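Local coordinates for protein OxyR (Porphyromonas gingivalis, PDB 3HO7) that probably acts as a redox-sensitive, DNA-binding transcriptional regulator of the LysR family, of which this chain is the regulatory domain, at residues A[12-21]-A[60-68]; A[85-96]-A[169-180]. One frame throughout, in Å; residues are numbered along the deposited sequence.

How the contacts relate
Contacts 1 and 2 lie on opposite sides of the chain's centre, about 29 Å apart between centres, and do not touch. They follow one another along the chain, and both reach the same mixed sheet: strand 63-66 of contact 1 is followed directly by strand 75-89, which carries contact 2. Contact 1 is a largely buried parallel pairing, held by backbone bonds and aliphatic packing, with polar side chains at its start. Contact 2 is only partly buried. Its antiparallel pairing is very short, and to its backbone bonds and Y88-L176 packing it adds two arginines, R91 and R178, which meet a carboxylate, backbone carbonyls and an aromatic face nearer the surface.

Contact 1: residues A[12-21]-A[60-68]; sequences RLNIAVLPTI and EIDMAIIAS
I65 lays its side chain against I15 and V17 of the neighbouring parallel strand. Its CG1 stands anti to the carbonyl carbon (chi1 -52°), which brings CD1 tightly against I15 CD1 (3.4 Å) and onto V17 CG2 (3.5 Å). V17 and I65 run side by side and point the same way, whereas I15 comes in aslant. The CG2 branch of I65 meets CD1 of I21. On the face of A16 and A64, I61, in the loop before strand 63-66, presses CD1 on A16 CB (3.4 Å). The backbones are joined by A16 N to M63 O and by a nearly straight bond from I65 N to A16 O (2.9 Å, 176°). At the start, N14 O takes D62 N in its carbonyl plane (2.6 Å) and M63 N weakly. D62 OD2 in turn receives N14 N from above the carboxylate plane (3.2 Å), and a water joins D62 OD1 to N14 ND2. R12 NE donates to a lone pair of N14 OD1 (2.7 Å). Strand 12-17 lies between the parallel strands 40-46 and 63-66, which helix 49-58 links in a beta-alpha-beta crossover; C52 and L56 cover the A16-A64 face, and strand 184-194 pairs with 63-66.

Contact 2: residues A[85-96]-A[169-180]; sequences FLGYVSRCEPLF and LSPSQKELVRPF
G87 and Y88 pair with R178 and V177 in a short antiparallel ladder at the end of strand 75-89, in the two-lobed, periplasmic-binding-protein-like fold of LysR regulatory domains. G87-R178 is the hydrogen-bonded pair and Y88-V177 the non-hydrogen-bonded one; V89 N extends the pairing to L176 O (2.9 Å). V89 O is buried without a polar partner, with L176 CB and CD2 packed against it. The partner strand follows helix 171-174, which opens with a capping box of S170 and Q173, and a type I turn from K174 to V177. S170 also packs on S170 of the second subunit.

On one side of the ladder, L176 CB lies over the face of the Y88 ring in a CH-pi contact (4.2 Å to the centroid), while V177 CG2 comes to the ring edge. Y88 OH bonds to E153, which Q173 NE2 shares. L86 forks over the partner strand, CD1 on V177 CG1 and CD2 on P179 CB.

Nearer the surface, R91 NH2 makes a salt bridge with E175 OE1 (2.6 Å); the carboxylate stands steeply, 76°, to the guanidinium plane, and L176 CD2 lies over one guanidinium face, toward its rim.

R178 bends at chi2 (-73°), which swings its guanidinium back to F96. NH1 binds E175 O (2.6 Å) and V177 O, and NE binds Q98 O. F96 is sandwiched: R91 CA lies over one ring face, and over the other, in a cation-pi contact, R178 NH2 sits 3.2 Å above the ring centre while donating to a lone pair of F96 O at 2.8 Å.

Contact 1: residues A[12-21]-A[60-68]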
loop_
_atom_site.group_PDB
_atom_site.type_symbol
_atom_site.label_atom_id
_atom_site.label_comp_id
_atom_site.label_asym_id
_atom_site.label_seq_id
_atom_site.Cartn_x
_atom_site.Cartn_y
_atom_site.Cartn_z
ATOM N N ARG A 12 8.375 -23.359 12.253
ATOM C CA ARG A 12 7.664 -22.170 11.806
ATOM C C ARG A 12 8.572 -20.944 11.774
ATOM O O ARG A 12 9.499 -20.826 12.576
ATOM C CB ARG A 12 6.457 -21.904 12.707
ATOM C CG ARG A 12 5.765 -20.583 12.436
ATOM C CD ARG A 12 4.522 -20.419 13.293
ATOM N NE ARG A 12 3.996 -19.058 13.227
ATOM C CZ ARG A 12 2.797 -18.699 13.673
ATOM N NH1 ARG A 12 1.991 -19.604 14.213
ATOM N NH2 ARG A 12 2.400 -17.437 13.573
ATOM N N LEU A 13 8.295 -20.035 10.845
ATOM C CA LEU A 13 9.074 -18.809 10.708
ATOM C C LEU A 13 8.169 -17.585 10.610
ATOM O O LEU A 13 7.303 -17.509 9.739
ATOM C CB LEU A 13 9.984 -18.882 9.479
ATOM C CG LEU A 13 10.927 -17.691 9.272
ATOM C CD1 LEU A 13 11.935 -17.608 10.407
ATOM C CD2 LEU A 13 11.636 -17.787 7.932
ATOM N N ASN A 14 8.380 -16.626 11.506
ATOM C CA ASN A 14 7.617 -15.384 11.495
ATOM C C ASN A 14 8.493 -14.228 11.035
ATOM O O ASN A 14 9.379 -13.790 11.764
ATOM C CB ASN A 14 7.057 -15.090 12.885
ATOM C CG ASN A 14 6.269 -16.254 13.452
ATOM O OD1 ASN A 14 5.451 -16.859 12.759
ATOM N ND2 ASN A 14 6.510 -16.571 14.720
ATOM N N ILE A 15 8.245 -13.739 9.825
ATOM C CA ILE A 15 9.077 -12.684 9.255
ATOM C C ILE A 15 8.276 -11.450 8.853
ATOM O O ILE A 15 7.239 -11.548 8.196
ATOM C CB ILE A 15 9.870 -13.187 8.037
ATOM C CG1 ILE A 15 10.716 -12.054 7.453
ATOM C CG2 ILE A 15 8.930 -13.757 6.988
ATOM C CD1 ILE A 15 11.504 -12.450 6.232
ATOM N N ALA A 16 8.773 -10.284 9.253
ATOM C CA ALA A 16 8.140 -9.025 8.906
ATOM C C ALA A 16 8.802 -8.436 7.669
ATOM O O ALA A 16 9.952 -8.749 7.356
ATOM C CB ALA A 16 8.222 -8.050 10.068
ATOM N N VAL A 17 8.068 -7.587 6.964
ATOM C CA VAL A 17 8.589 -6.948 5.770
ATOM C C VAL A 17 8.014 -5.548 5.653
ATOM O O VAL A 17 6.840 -5.323 5.948
ATOM C CB VAL A 17 8.236 -7.750 4.503
ATOM C CG1 VAL A 17 8.886 -7.126 3.275
ATOM C CG2 VAL A 17 8.661 -9.201 4.663
ATOM N N LEU A 18 8.848 -4.605 5.231
ATOM C CA LEU A 18 8.397 -3.238 5.026
ATOM C C LEU A 18 7.367 -3.155 3.910
ATOM O O LEU A 18 7.421 -3.915 2.940
ATOM C CB LEU A 18 9.574 -2.315 4.721
ATOM C CG LEU A 18 10.358 -1.838 5.945
ATOM C CD1 LEU A 18 10.757 -3.017 6.816
ATOM C CD2 LEU A 18 11.574 -1.024 5.523
ATOM N N PRO A 19 6.418 -2.221 4.044
ATOM C CA PRO A 19 5.396 -2.013 3.031
ATOM C C PRO A 19 6.011 -1.499 1.740
ATOM O O PRO A 19 5.430 -1.664 0.669
ATOM C CB PRO A 19 4.500 -0.930 3.644
ATOM C CG PRO A 19 4.864 -0.875 5.094
ATOM C CD PRO A 19 6.292 -1.278 5.165
ATOM N N THR A 20 7.177 -0.868 1.850
ATOM C CA THR A 20 7.874 -0.343 0.683
ATOM C C THR A 20 8.825 -1.375 0.078
ATOM O O THR A 20 9.579 -1.070 -0.851
ATOM C CB THR A 20 8.652 0.946 1.022
ATOM O OG1 THR A 20 9.408 0.751 2.225
ATOM C CG2 THR A 20 7.684 2.106 1.225
ATOM N N ILE A 21 8.785 -2.593 0.610
ATOM C CA ILE A 21 9.582 -3.697 0.083
ATOM C C ILE A 21 8.672 -4.849 -0.337
ATOM O O ILE A 21 8.833 -5.424 -1.413
ATOM C CB ILE A 21 10.582 -4.233 1.134
ATOM C CG1 ILE A 21 11.599 -3.159 1.528
ATOM C CG2 ILE A 21 11.302 -5.474 0.616
ATOM C CD1 ILE A 21 12.638 -3.653 2.510
ATOM N N GLU A 60 8.163 -11.494 18.893
ATOM C CA GLU A 60 6.933 -11.623 18.116
ATOM C C GLU A 60 7.239 -12.110 16.703
ATOM O O GLU A 60 6.417 -12.773 16.070
ATOM C CB GLU A 60 6.196 -10.283 18.058
ATOM C CG GLU A 60 4.892 -10.318 17.270
ATOM C CD GLU A 60 4.220 -8.956 17.186
ATOM O OE1 GLU A 60 4.697 -8.012 17.849
ATOM O OE2 GLU A 60 3.212 -8.830 16.457
ATOM N N ILE A 61 8.428 -11.770 16.214
ATOM C CA ILE A 61 8.869 -12.201 14.891
ATOM C C ILE A 61 10.325 -12.656 14.936
ATOM O O ILE A 61 11.109 -12.175 15.754
ATOM C CB ILE A 61 8.706 -11.081 13.842
ATOM C CG1 ILE A 61 9.702 -9.947 14.097
ATOM C CG2 ILE A 61 7.277 -10.558 13.840
ATOM C CD1 ILE A 61 9.619 -8.824 13.078
ATOM N N ASP A 62 10.679 -13.585 14.055
ATOM C CA ASP A 62 12.020 -14.160 14.040
ATOM C C ASP A 62 13.007 -13.308 13.249
ATOM O O ASP A 62 14.168 -13.173 13.633
ATOM C CB ASP A 62 11.982 -15.577 13.464
ATOM C CG ASP A 62 11.201 -16.539 14.336
ATOM O OD1 ASP A 62 11.257 -16.400 15.577
ATOM O OD2 ASP A 62 10.536 -17.437 13.782
ATOM N N MET A 63 12.540 -12.747 12.139
ATOM C CA MET A 63 13.389 -11.946 11.267
ATOM C C MET A 63 12.602 -10.769 10.717
ATOM O O MET A 63 11.370 -10.781 10.710
ATOM C CB MET A 63 13.920 -12.792 10.106
ATOM C CG MET A 63 14.515 -14.125 10.521
ATOM S SD MET A 63 14.996 -15.159 9.122
ATOM C CE MET A 63 15.629 -16.593 9.993
ATOM N N ALA A 64 13.316 -9.754 10.245
ATOM C CA ALA A 64 12.671 -8.600 9.639
ATOM C C ALA A 64 13.453 -8.090 8.437
ATOM O O ALA A 64 14.669 -7.901 8.506
ATOM C CB ALA A 64 12.487 -7.489 10.665
ATOM N N ILE A 65 12.742 -7.874 7.338
ATOM C CA ILE A 65 13.317 -7.284 6.141
ATOM C C ILE A 65 13.081 -5.781 6.188
ATOM O O ILE A 65 11.940 -5.322 6.167
ATOM C CB ILE A 65 12.681 -7.872 4.871
ATOM C CG1 ILE A 65 12.729 -9.403 4.917
ATOM C CG2 ILE A 65 13.380 -7.343 3.628
ATOM C CD1 ILE A 65 11.961 -10.076 3.798
ATOM N N ILE A 66 14.167 -5.020 6.271
ATOM C CA ILE A 66 14.074 -3.578 6.453
ATOM C C ILE A 66 14.907 -2.826 5.420
ATOM O O ILE A 66 15.689 -3.430 4.685
ATOM C CB ILE A 66 14.527 -3.173 7.866
ATOM C CG1 ILE A 66 15.975 -3.606 8.101
ATOM C CG2 ILE A 66 13.606 -3.787 8.914
ATOM C CD1 ILE A 66 16.507 -3.261 9.480
ATOM N N ALA A 67 14.732 -1.507 5.371
ATOM C CA ALA A 67 15.435 -0.667 4.407
ATOM C C ALA A 67 16.450 0.237 5.102
ATOM O O ALA A 67 16.595 1.409 4.754
ATOM C CB ALA A 67 14.440 0.165 3.610
ATOM N N SER A 68 17.149 -0.315 6.087
ATOM C CA SER A 68 18.130 0.439 6.855
ATOM C C SER A 68 18.788 -0.455 7.900
ATOM O O SER A 68 18.303 -1.550 8.182
ATOM C CB SER A 68 17.458 1.624 7.548
ATOM O OG SER A 68 16.475 1.177 8.467
HETATM O O HOH W 1 8.727 -14.895 16.316
#

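Contact 2: residues A[85-96]-A[169-180]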
loop_
_atom_site.group_PDB
_atom_site.type_symbol
_atom_site.label_atom_id
_atom_site.label_comp_id
_atom_site.label_asym_id
_atom_site.label_seq_id
_atom_site.Cartn_x
_atom_site.Cartn_y
_atom_site.Cartn_z
ATOM N N PHE A 85 16.600 4.723 -5.631
ATOM C CA PHE A 85 15.389 5.516 -5.703
ATOM C C PHE A 85 15.318 6.127 -7.094
ATOM O O PHE A 85 16.322 6.617 -7.617
ATOM C CB PHE A 85 15.415 6.637 -4.669
ATOM C CG PHE A 85 15.193 6.174 -3.264
ATOM C CD1 PHE A 85 13.932 5.794 -2.840
ATOM C CD2 PHE A 85 16.242 6.135 -2.359
ATOM C CE1 PHE A 85 13.722 5.374 -1.542
ATOM C CE2 PHE A 85 16.038 5.718 -1.059
ATOM C CZ PHE A 85 14.774 5.337 -0.650
ATOM N N LEU A 86 14.135 6.092 -7.692
ATOM C CA LEU A 86 13.931 6.704 -8.994
ATOM C C LEU A 86 12.819 7.733 -8.918
ATOM O O LEU A 86 11.852 7.568 -8.172
ATOM C CB LEU A 86 13.597 5.650 -10.055
ATOM C CG LEU A 86 14.697 4.655 -10.442
ATOM C CD1 LEU A 86 14.193 3.722 -11.532
ATOM C CD2 LEU A 86 15.951 5.385 -10.891
ATOM N N GLY A 87 12.973 8.809 -9.681
ATOM C CA GLY A 87 11.928 9.806 -9.796
ATOM C C GLY A 87 10.739 9.247 -10.551
ATOM O O GLY A 87 10.889 8.571 -11.569
ATOM N N TYR A 88 9.549 9.515 -10.034
ATOM C CA TYR A 88 8.328 9.163 -10.725
ATOM C C TYR A 88 7.638 10.497 -10.969
ATOM O O TYR A 88 7.109 11.106 -10.043
ATOM C CB TYR A 88 7.483 8.234 -9.852
ATOM C CG TYR A 88 6.518 7.342 -10.603
ATOM C CD1 TYR A 88 6.956 6.521 -11.635
ATOM C CD2 TYR A 88 5.174 7.299 -10.257
ATOM C CE1 TYR A 88 6.073 5.696 -12.319
ATOM C CE2 TYR A 88 4.286 6.482 -10.929
ATOM C CZ TYR A 88 4.740 5.680 -11.958
ATOM O OH TYR A 88 3.851 4.868 -12.618
ATOM N N VAL A 89 7.680 10.960 -12.212
ATOM C CA VAL A 89 7.300 12.332 -12.539
ATOM C C VAL A 89 6.044 12.380 -13.401
ATOM O O VAL A 89 6.000 11.778 -14.468
ATOM C CB VAL A 89 8.439 13.043 -13.299
ATOM C CG1 VAL A 89 8.104 14.515 -13.508
ATOM C CG2 VAL A 89 9.756 12.886 -12.552
ATOM N N SER A 90 5.030 13.111 -12.948
ATOM C CA SER A 90 3.788 13.213 -13.705
ATOM C C SER A 90 4.032 13.955 -15.014
ATOM O O SER A 90 4.952 14.763 -15.116
ATOM C CB SER A 90 2.709 13.934 -12.900
ATOM O OG SER A 90 2.557 15.269 -13.350
ATOM N N ARG A 91 3.195 13.682 -16.008
ATOM C CA ARG A 91 3.337 14.297 -17.321
ATOM C C ARG A 91 3.057 15.801 -17.279
ATOM O O ARG A 91 3.305 16.513 -18.254
ATOM C CB ARG A 91 2.417 13.598 -18.327
ATOM C CG ARG A 91 2.630 12.093 -18.396
ATOM C CD ARG A 91 1.540 11.400 -19.195
ATOM N NE ARG A 91 1.678 9.948 -19.140
ATOM C CZ ARG A 91 2.422 9.240 -19.982
ATOM N NH1 ARG A 91 3.091 9.849 -20.953
ATOM N NH2 ARG A 91 2.492 7.921 -19.857
ATOM N N CYS A 92 2.554 16.280 -16.145
ATOM C CA CYS A 92 2.203 17.692 -15.997
ATOM C C CYS A 92 3.331 18.516 -15.384
ATOM O O CYS A 92 3.284 19.745 -15.391
ATOM C CB CYS A 92 0.938 17.841 -15.151
ATOM S SG CYS A 92 -0.446 16.830 -15.710
ATOM N N GLU A 93 4.342 17.842 -14.847
ATOM C CA GLU A 93 5.456 18.539 -14.212
ATOM C C GLU A 93 6.454 19.045 -15.248
ATOM O O GLU A 93 6.789 18.330 -16.191
ATOM C CB GLU A 93 6.166 17.623 -13.213
ATOM C CG GLU A 93 5.228 16.740 -12.404
ATOM C CD GLU A 93 4.155 17.529 -11.681
ATOM O OE1 GLU A 93 4.493 18.531 -11.012
ATOM O OE2 GLU A 93 2.969 17.145 -11.780
ATOM N N PRO A 94 6.926 20.288 -15.078
ATOM C CA PRO A 94 7.941 20.828 -15.975
ATOM C C PRO A 94 9.146 19.893 -16.067
ATOM O O PRO A 94 9.774 19.795 -17.121
ATOM C CB PRO A 94 8.339 22.142 -15.300
ATOM C CG PRO A 94 7.122 22.555 -14.546
ATOM C CD PRO A 94 6.457 21.284 -14.097
ATOM N N LEU A 95 9.455 19.211 -14.968
ATOM C CA LEU A 95 10.588 18.289 -14.931
ATOM C C LEU A 95 10.405 17.083 -15.844
ATOM O O LEU A 95 11.349 16.332 -16.079
ATOM C CB LEU A 95 10.863 17.819 -13.500
ATOM C CG LEU A 95 11.965 18.580 -12.760
ATOM C CD1 LEU A 95 12.079 18.109 -11.318
ATOM C CD2 LEU A 95 13.292 18.411 -13.487
ATOM N N PHE A 96 9.196 16.895 -16.357
ATOM C CA PHE A 96 8.940 15.756 -17.234
ATOM C C PHE A 96 9.750 15.863 -18.523
ATOM O O PHE A 96 10.147 14.855 -19.101
ATOM C CB PHE A 96 7.447 15.626 -17.549
ATOM C CG PHE A 96 7.086 14.345 -18.250
ATOM C CD1 PHE A 96 6.873 13.182 -17.531
ATOM C CD2 PHE A 96 6.959 14.307 -19.629
ATOM C CE1 PHE A 96 6.543 12.003 -18.171
ATOM C CE2 PHE A 96 6.625 13.133 -20.275
ATOM C CZ PHE A 96 6.417 11.977 -19.541
ATOM N N LEU A 169 6.168 -2.283 -13.740
ATOM C CA LEU A 169 5.492 -1.157 -14.384
ATOM C C LEU A 169 5.061 -1.453 -15.816
ATOM O O LEU A 169 5.702 -2.227 -16.529
ATOM C CB LEU A 169 6.391 0.081 -14.377
ATOM C CG LEU A 169 6.918 0.560 -13.024
ATOM C CD1 LEU A 169 7.950 1.659 -13.214
ATOM C CD2 LEU A 169 5.781 1.036 -12.126
ATOM N N SER A 170 3.965 -0.822 -16.224
ATOM C CA SER A 170 3.484 -0.901 -17.596
ATOM C C SER A 170 4.285 0.046 -18.481
ATOM O O SER A 170 4.985 0.928 -17.980
ATOM C CB SER A 170 2.004 -0.521 -17.653
ATOM O OG SER A 170 1.825 0.847 -17.318
ATOM N N PRO A 171 4.185 -0.131 -19.806
ATOM C CA PRO A 171 4.844 0.772 -20.739
ATOM C C PRO A 171 4.556 2.231 -20.402
ATOM O O PRO A 171 5.465 3.057 -20.406
ATOM C CB PRO A 171 4.204 0.407 -22.076
ATOM C CG PRO A 171 3.877 -1.033 -21.940
ATOM C CD PRO A 171 3.521 -1.252 -20.494
ATOM N N SER A 172 3.298 2.535 -20.106
ATOM C CA SER A 172 2.893 3.908 -19.816
ATOM C C SER A 172 3.497 4.421 -18.512
ATOM O O SER A 172 3.902 5.583 -18.418
ATOM C CB SER A 172 1.369 4.014 -19.761
ATOM O OG SER A 172 0.963 5.364 -19.640
ATOM N N GLN A 173 3.547 3.555 -17.504
ATOM C CA GLN A 173 4.127 3.911 -16.216
ATOM C C GLN A 173 5.622 4.162 -16.332
ATOM O O GLN A 173 6.151 5.086 -15.719
ATOM C CB GLN A 173 3.893 2.798 -15.198
ATOM C CG GLN A 173 2.458 2.629 -14.748
ATOM C CD GLN A 173 2.305 1.459 -13.797
ATOM O OE1 GLN A 173 2.757 0.349 -14.083
ATOM N NE2 GLN A 173 1.673 1.701 -12.654
ATOM N N LYS A 174 6.305 3.329 -17.111
ATOM C CA LYS A 174 7.752 3.445 -17.247
ATOM C C LYS A 174 8.158 4.810 -17.797
ATOM O O LYS A 174 9.223 5.328 -17.465
ATOM C CB LYS A 174 8.311 2.318 -18.118
ATOM C CG LYS A 174 8.421 0.977 -17.403
ATOM C CD LYS A 174 9.052 -0.086 -18.299
ATOM C CE LYS A 174 9.181 -1.419 -17.574
ATOM N NZ LYS A 174 9.729 -2.490 -18.456
ATOM N N GLU A 175 7.298 5.390 -18.627
ATOM C CA GLU A 175 7.548 6.708 -19.206
ATOM C C GLU A 175 7.710 7.794 -18.145
ATOM O O GLU A 175 8.350 8.819 -18.392
ATOM C CB GLU A 175 6.413 7.095 -20.158
ATOM C CG GLU A 175 6.383 6.289 -21.447
ATOM C CD GLU A 175 5.139 6.559 -22.265
ATOM O OE1 GLU A 175 4.109 6.949 -21.674
ATOM O OE2 GLU A 175 5.187 6.376 -23.499
ATOM N N LEU A 176 7.120 7.575 -16.975
ATOM C CA LEU A 176 7.156 8.576 -15.914
ATOM C C LEU A 176 8.455 8.497 -15.127
ATOM O O LEU A 176 8.771 9.392 -14.351
ATOM C CB LEU A 176 5.965 8.407 -14.966
ATOM C CG LEU A 176 4.588 8.269 -15.615
ATOM C CD1 LEU A 176 3.502 8.262 -14.544
ATOM C CD2 LEU A 176 4.350 9.385 -16.624
ATOM N N VAL A 177 9.209 7.423 -15.335
ATOM C CA VAL A 177 10.423 7.194 -14.567
ATOM C C VAL A 177 11.580 8.080 -15.019
ATOM O O VAL A 177 11.910 8.140 -16.202
ATOM C CB VAL A 177 10.859 5.718 -14.626
ATOM C CG1 VAL A 177 12.191 5.536 -13.917
ATOM C CG2 VAL A 177 9.788 4.833 -14.003
ATOM N N ARG A 178 12.185 8.771 -14.060
ATOM C CA ARG A 178 13.387 9.551 -14.304
ATOM C C ARG A 178 14.403 9.198 -13.230
ATOM O O ARG A 178 14.178 9.460 -12.051
ATOM C CB ARG A 178 13.085 11.051 -14.241
ATOM C CG ARG A 178 12.045 11.537 -15.229
ATOM C CD ARG A 178 12.589 11.565 -16.645
ATOM N NE ARG A 178 11.635 12.153 -17.580
ATOM C CZ ARG A 178 10.610 11.493 -18.108
ATOM N NH1 ARG A 178 10.405 10.221 -17.787
ATOM N NH2 ARG A 178 9.789 12.099 -18.955
ATOM N N PRO A 179 15.529 8.592 -13.626
ATOM C CA PRO A 179 16.556 8.318 -12.630
ATOM C C PRO A 179 17.216 9.611 -12.161
ATOM O O PRO A 179 17.032 10.659 -12.777
ATOM C CB PRO A 179 17.563 7.453 -13.390
ATOM C CG PRO A 179 17.359 7.798 -14.825
ATOM C CD PRO A 179 15.906 8.127 -14.972
ATOM N N PHE A 180 17.979 9.533 -11.077
ATOM C CA PHE A 180 18.701 10.694 -10.569
ATOM C C PHE A 180 19.997 10.901 -11.346
ATOM O O PHE A 180 20.550 9.957 -11.911
ATOM C CB PHE A 180 19.036 10.505 -9.087
ATOM C CG PHE A 180 17.899 10.821 -8.153
ATOM C CD1 PHE A 180 16.849 9.932 -7.985
ATOM C CD2 PHE A 180 17.892 12.004 -7.430
ATOM C CE1 PHE A 180 15.806 10.220 -7.114
ATOM C CE2 PHE A 180 16.855 12.300 -6.564
ATOM C CZ PHE A 180 15.811 11.406 -6.404
HETATM O O HOH W 2 18.204 7.138 -9.647
#